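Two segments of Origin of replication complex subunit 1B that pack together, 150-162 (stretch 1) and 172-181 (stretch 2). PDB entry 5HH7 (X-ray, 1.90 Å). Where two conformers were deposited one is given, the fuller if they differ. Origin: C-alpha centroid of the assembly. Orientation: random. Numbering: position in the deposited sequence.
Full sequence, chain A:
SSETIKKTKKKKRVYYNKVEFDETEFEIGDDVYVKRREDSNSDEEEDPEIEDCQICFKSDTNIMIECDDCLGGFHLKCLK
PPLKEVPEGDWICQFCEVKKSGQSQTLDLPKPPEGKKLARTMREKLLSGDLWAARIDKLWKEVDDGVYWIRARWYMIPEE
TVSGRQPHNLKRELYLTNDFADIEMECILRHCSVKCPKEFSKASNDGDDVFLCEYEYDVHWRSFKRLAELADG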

# COMPACT_ATOMS: atom_id res chain seq x y z
N ILE A 150 15.79 -3.21 -10.79
CA ILE A 150 15.07 -1.96 -10.97
C ILE A 150 15.79 -0.85 -10.22
O ILE A 150 16.57 -1.11 -9.29
CB ILE A 150 13.63 -2.02 -10.40
CG1 ILE A 150 13.65 -2.29 -8.89
CG2 ILE A 150 12.78 -3.04 -11.14
CD1 ILE A 150 12.33 -2.04 -8.19
N ARG A 151 15.57 0.39 -10.64
CA ARG A 151 15.91 1.53 -9.80
C ARG A 151 14.65 1.90 -9.04
O ARG A 151 13.67 2.35 -9.64
CB ARG A 151 16.41 2.71 -10.64
CG ARG A 151 16.88 3.89 -9.80
CD ARG A 151 17.55 4.96 -10.64
NE ARG A 151 18.20 5.98 -9.81
CZ ARG A 151 17.89 7.27 -9.84
NH1 ARG A 151 16.96 7.72 -10.66
NH2 ARG A 151 18.54 8.12 -9.05
N ALA A 152 14.67 1.70 -7.73
CA ALA A 152 13.50 1.96 -6.91
C ALA A 152 13.50 3.38 -6.37
O ALA A 152 14.53 3.87 -5.91
CB ALA A 152 13.45 0.97 -5.75
N ARG A 153 12.35 4.04 -6.46
CA ARG A 153 12.16 5.33 -5.79
C ARG A 153 11.25 5.08 -4.60
O ARG A 153 10.07 4.78 -4.76
CB ARG A 153 11.53 6.36 -6.73
CG ARG A 153 11.46 7.76 -6.14
CD ARG A 153 10.82 8.77 -7.09
NE ARG A 153 10.71 10.09 -6.48
CZ ARG A 153 10.16 11.15 -7.07
NH1 ARG A 153 9.67 11.04 -8.29
NH2 ARG A 153 10.11 12.31 -6.43
N TRP A 154 11.82 5.19 -3.40
CA TRP A 154 11.14 4.73 -2.19
C TRP A 154 9.96 5.60 -1.77
O TRP A 154 10.04 6.83 -1.78
CB TRP A 154 12.13 4.65 -1.02
CG TRP A 154 13.26 3.69 -1.24
CD1 TRP A 154 14.59 4.00 -1.31
CD2 TRP A 154 13.17 2.27 -1.42
NE1 TRP A 154 15.33 2.86 -1.52
CE2 TRP A 154 14.48 1.78 -1.59
CE3 TRP A 154 12.11 1.37 -1.46
CZ2 TRP A 154 14.76 0.43 -1.80
CZ3 TRP A 154 12.38 0.02 -1.67
CH2 TRP A 154 13.70 -0.43 -1.83
N TYR A 155 8.87 4.95 -1.38
CA TYR A 155 7.82 5.61 -0.63
C TYR A 155 8.24 5.59 0.83
O TYR A 155 9.14 4.84 1.23
CB TYR A 155 6.47 4.90 -0.80
CG TYR A 155 5.82 5.12 -2.16
CD1 TYR A 155 5.11 6.29 -2.42
CD2 TYR A 155 5.89 4.16 -3.15
CE1 TYR A 155 4.50 6.50 -3.65
CE2 TYR A 155 5.29 4.36 -4.39
CZ TYR A 155 4.59 5.53 -4.63
OH TYR A 155 3.98 5.74 -5.85
N MET A 156 7.59 6.42 1.63
CA MET A 156 7.85 6.46 3.07
C MET A 156 6.55 6.72 3.81
O MET A 156 5.76 7.59 3.42
CB MET A 156 8.89 7.53 3.40
CG MET A 156 9.13 7.74 4.90
SD MET A 156 10.40 8.98 5.25
CE MET A 156 11.88 8.11 4.74
N ILE A 157 6.31 5.96 4.88
CA ILE A 157 5.13 6.19 5.71
C ILE A 157 5.38 7.41 6.60
O ILE A 157 6.53 7.69 6.95
CB ILE A 157 4.77 4.95 6.55
CG1 ILE A 157 5.89 4.61 7.53
CG2 ILE A 157 4.47 3.76 5.64
CD1 ILE A 157 5.57 3.44 8.45
N PRO A 158 4.32 8.14 6.95
CA PRO A 158 4.45 9.37 7.74
C PRO A 158 5.22 9.19 9.05
O PRO A 158 5.97 10.08 9.43
CB PRO A 158 2.99 9.77 8.01
CG PRO A 158 2.25 9.25 6.83
CD PRO A 158 2.93 7.93 6.50
N GLU A 159 5.03 8.05 9.71
CA GLU A 159 5.71 7.78 10.98
C GLU A 159 7.23 7.83 10.84
O GLU A 159 7.94 8.13 11.80
CB GLU A 159 5.31 6.41 11.54
CG GLU A 159 3.98 6.40 12.28
CD GLU A 159 2.80 6.20 11.36
OE1 GLU A 159 3.00 6.14 10.13
OE2 GLU A 159 1.66 6.10 11.88
N GLU A 160 7.74 7.51 9.65
CA GLU A 160 9.18 7.41 9.44
C GLU A 160 9.84 8.72 9.04
O GLU A 160 11.07 8.81 8.98
CB GLU A 160 9.50 6.29 8.46
CG GLU A 160 9.22 4.90 9.04
CD GLU A 160 9.69 3.78 8.14
OE1 GLU A 160 9.99 4.05 6.96
OE2 GLU A 160 9.76 2.63 8.62
N THR A 161 9.04 9.75 8.76
CA THR A 161 9.57 11.10 8.64
C THR A 161 9.89 11.57 10.05
O THR A 161 9.24 11.13 11.01
CB THR A 161 8.57 12.06 7.98
OG1 THR A 161 7.48 12.32 8.88
CG2 THR A 161 8.02 11.47 6.68
N VAL A 162 10.87 12.44 10.20
CA VAL A 162 11.28 12.86 11.54
C VAL A 162 10.16 13.57 12.31
O VAL A 162 10.11 13.47 13.54
CB VAL A 162 12.56 13.73 11.52
CG1 VAL A 162 13.73 12.92 10.98
CG2 VAL A 162 12.34 15.00 10.70
N ARG A 172 -3.84 5.36 5.08
CA ARG A 172 -3.26 4.72 3.90
C ARG A 172 -2.38 5.66 3.08
O ARG A 172 -2.10 5.40 1.91
CB ARG A 172 -4.36 4.12 3.02
CG ARG A 172 -5.01 2.87 3.61
CD ARG A 172 -6.14 2.36 2.73
NE ARG A 172 -6.57 1.02 3.13
CZ ARG A 172 -6.00 -0.10 2.72
NH1 ARG A 172 -6.46 -1.28 3.13
NH2 ARG A 172 -4.97 -0.05 1.88
N GLU A 173 -1.91 6.74 3.71
CA GLU A 173 -1.14 7.75 2.99
C GLU A 173 0.37 7.48 2.99
O GLU A 173 0.94 7.13 4.02
CB GLU A 173 -1.42 9.16 3.52
CG GLU A 173 -0.72 10.26 2.72
CD GLU A 173 -1.18 11.66 3.11
OE1 GLU A 173 -1.89 11.80 4.13
OE2 GLU A 173 -0.84 12.61 2.37
N LEU A 174 0.99 7.64 1.82
CA LEU A 174 2.43 7.51 1.67
C LEU A 174 2.99 8.80 1.09
O LEU A 174 2.27 9.56 0.43
CB LEU A 174 2.76 6.37 0.71
CG LEU A 174 2.19 4.99 1.04
CD1 LEU A 174 2.46 4.02 -0.10
CD2 LEU A 174 2.77 4.48 2.35
N TYR A 175 4.28 9.05 1.33
CA TYR A 175 5.00 10.12 0.65
C TYR A 175 5.99 9.48 -0.31
O TYR A 175 6.60 8.46 0.01
CB TYR A 175 5.79 10.96 1.65
CG TYR A 175 4.95 11.63 2.71
CD1 TYR A 175 3.77 12.29 2.37
CD2 TYR A 175 5.34 11.61 4.04
CE1 TYR A 175 3.00 12.91 3.34
CE2 TYR A 175 4.58 12.23 5.02
CZ TYR A 175 3.41 12.88 4.66
OH TYR A 175 2.66 13.50 5.64
N LEU A 176 6.15 10.08 -1.49
CA LEU A 176 7.17 9.62 -2.43
C LEU A 176 8.47 10.38 -2.20
O LEU A 176 8.54 11.59 -2.43
CB LEU A 176 6.70 9.81 -3.87
CG LEU A 176 7.64 9.22 -4.93
CD1 LEU A 176 7.92 7.76 -4.64
CD2 LEU A 176 7.05 9.39 -6.33
N THR A 177 9.50 9.69 -1.74
CA THR A 177 10.75 10.37 -1.40
C THR A 177 11.60 10.61 -2.63
O THR A 177 11.27 10.17 -3.74
CB THR A 177 11.58 9.55 -0.40
OG1 THR A 177 12.18 8.43 -1.08
CG2 THR A 177 10.72 9.06 0.74
N ASN A 178 12.70 11.33 -2.43
CA ASN A 178 13.72 11.47 -3.45
C ASN A 178 14.91 10.56 -3.15
O ASN A 178 16.04 10.84 -3.54
CB ASN A 178 14.16 12.93 -3.58
CG ASN A 178 13.04 13.83 -4.05
OD1 ASN A 178 12.22 13.43 -4.89
ND2 ASN A 178 12.98 15.04 -3.51
N ASP A 179 14.64 9.48 -2.42
CA ASP A 179 15.62 8.43 -2.17
C ASP A 179 15.48 7.35 -3.24
O ASP A 179 14.38 6.87 -3.50
CB ASP A 179 15.41 7.80 -0.79
CG ASP A 179 15.88 8.69 0.34
OD1 ASP A 179 16.20 9.88 0.09
OD2 ASP A 179 15.94 8.20 1.49
N PHE A 180 16.60 6.97 -3.85
CA PHE A 180 16.61 5.93 -4.88
C PHE A 180 17.61 4.83 -4.54
O PHE A 180 18.60 5.08 -3.84
CB PHE A 180 16.99 6.51 -6.24
CG PHE A 180 16.02 7.52 -6.78
CD1 PHE A 180 16.04 8.83 -6.34
CD2 PHE A 180 15.10 7.17 -7.76
CE1 PHE A 180 15.16 9.77 -6.84
CE2 PHE A 180 14.22 8.10 -8.27
CZ PHE A 180 14.25 9.40 -7.81
N ALA A 181 17.37 3.63 -5.04
CA ALA A 181 18.30 2.52 -4.84
C ALA A 181 18.19 1.47 -5.94
O ALA A 181 17.11 1.26 -6.51
CB ALA A 181 18.07 1.88 -3.48

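Where an antiparallel ladder is interrupted, side chains can fill the irregularity, and this pair of segments from Origin of replication complex subunit 1B is a compact example. The ladder is regular at both ends. Ala152 and Ala181 form one hydrogen-bonded pair, with Ala152 N to Ala181 O at 2.8 Å and Ala181 N to Ala152 O at 3.0 Å; Met156 and Tyr175 form the other, with Met156 N to Tyr175 O at 2.8 Å and Tyr175 N to Met156 O at 2.9 Å. Between them the register slips by two residues, a beta bulge, as the second segment turns a corner at Asn178.

Trp154 sits at this slip and serves both sides of it. Its N donates to Asp179 O (3.1 Å), while its O accepts from Thr177 N (2.9 Å) and from Thr177 OG1 (2.8 Å). The same Thr177 OG1 receives a hydrogen bond from Asp179 N at 3.0 Å, so one hydroxyl ties the corner to itself and to the neighbouring strand. The methyl of Thr177 also packs, its CG2 lying 3.6 Å from Met156 CB.

Arg153 fills the space beside the corner. Its chain is extended, all four chi angles near 180°, and this carries the guanidinium along the second segment: NE donates to Thr177 O at 2.8 Å, near the guanidinium plane, and NH2 makes a weak hydrogen bond to Asn178 OD1, also 2.8 Å. Leu176 covers one face of the guanidinium, with Leu176 CG 3.5 Å from Arg153 NE.

The ring of Phe180 is a flat wedge between two arginines. Arg153 CG lies 3.5 Å from Phe180 CE2 and over one face; over the opposite face the guanidinium of Arg151 stacks almost parallel, at 6°, with Arg151 NH2 3.4 Å from Phe180 CG. Aliphatic chain and planar cation thus sandwich the aromatic ring.

Leu176 plays the bump to another flat surface. Its CD1 sits over the face of the Tyr155 ring, 3.8 Å from Tyr155 CE1, and Leu174 extends the apolar patch, its CB 3.9 Å from Tyr155 CD1 and its CD2 3.8 Å from Ile157 CG2.

Beyond the ladder, the 3-10 turn curls beside Tyr175. Thr161 CG2 meets the ring edge at Tyr175 CD2 (3.8 Å), and Pro158 CA approaches Tyr175 CE2 at 3.9 Å. Thr161 OG1 donates back to Pro158 O at 2.8 Å, closing the turn on itself beside the ring.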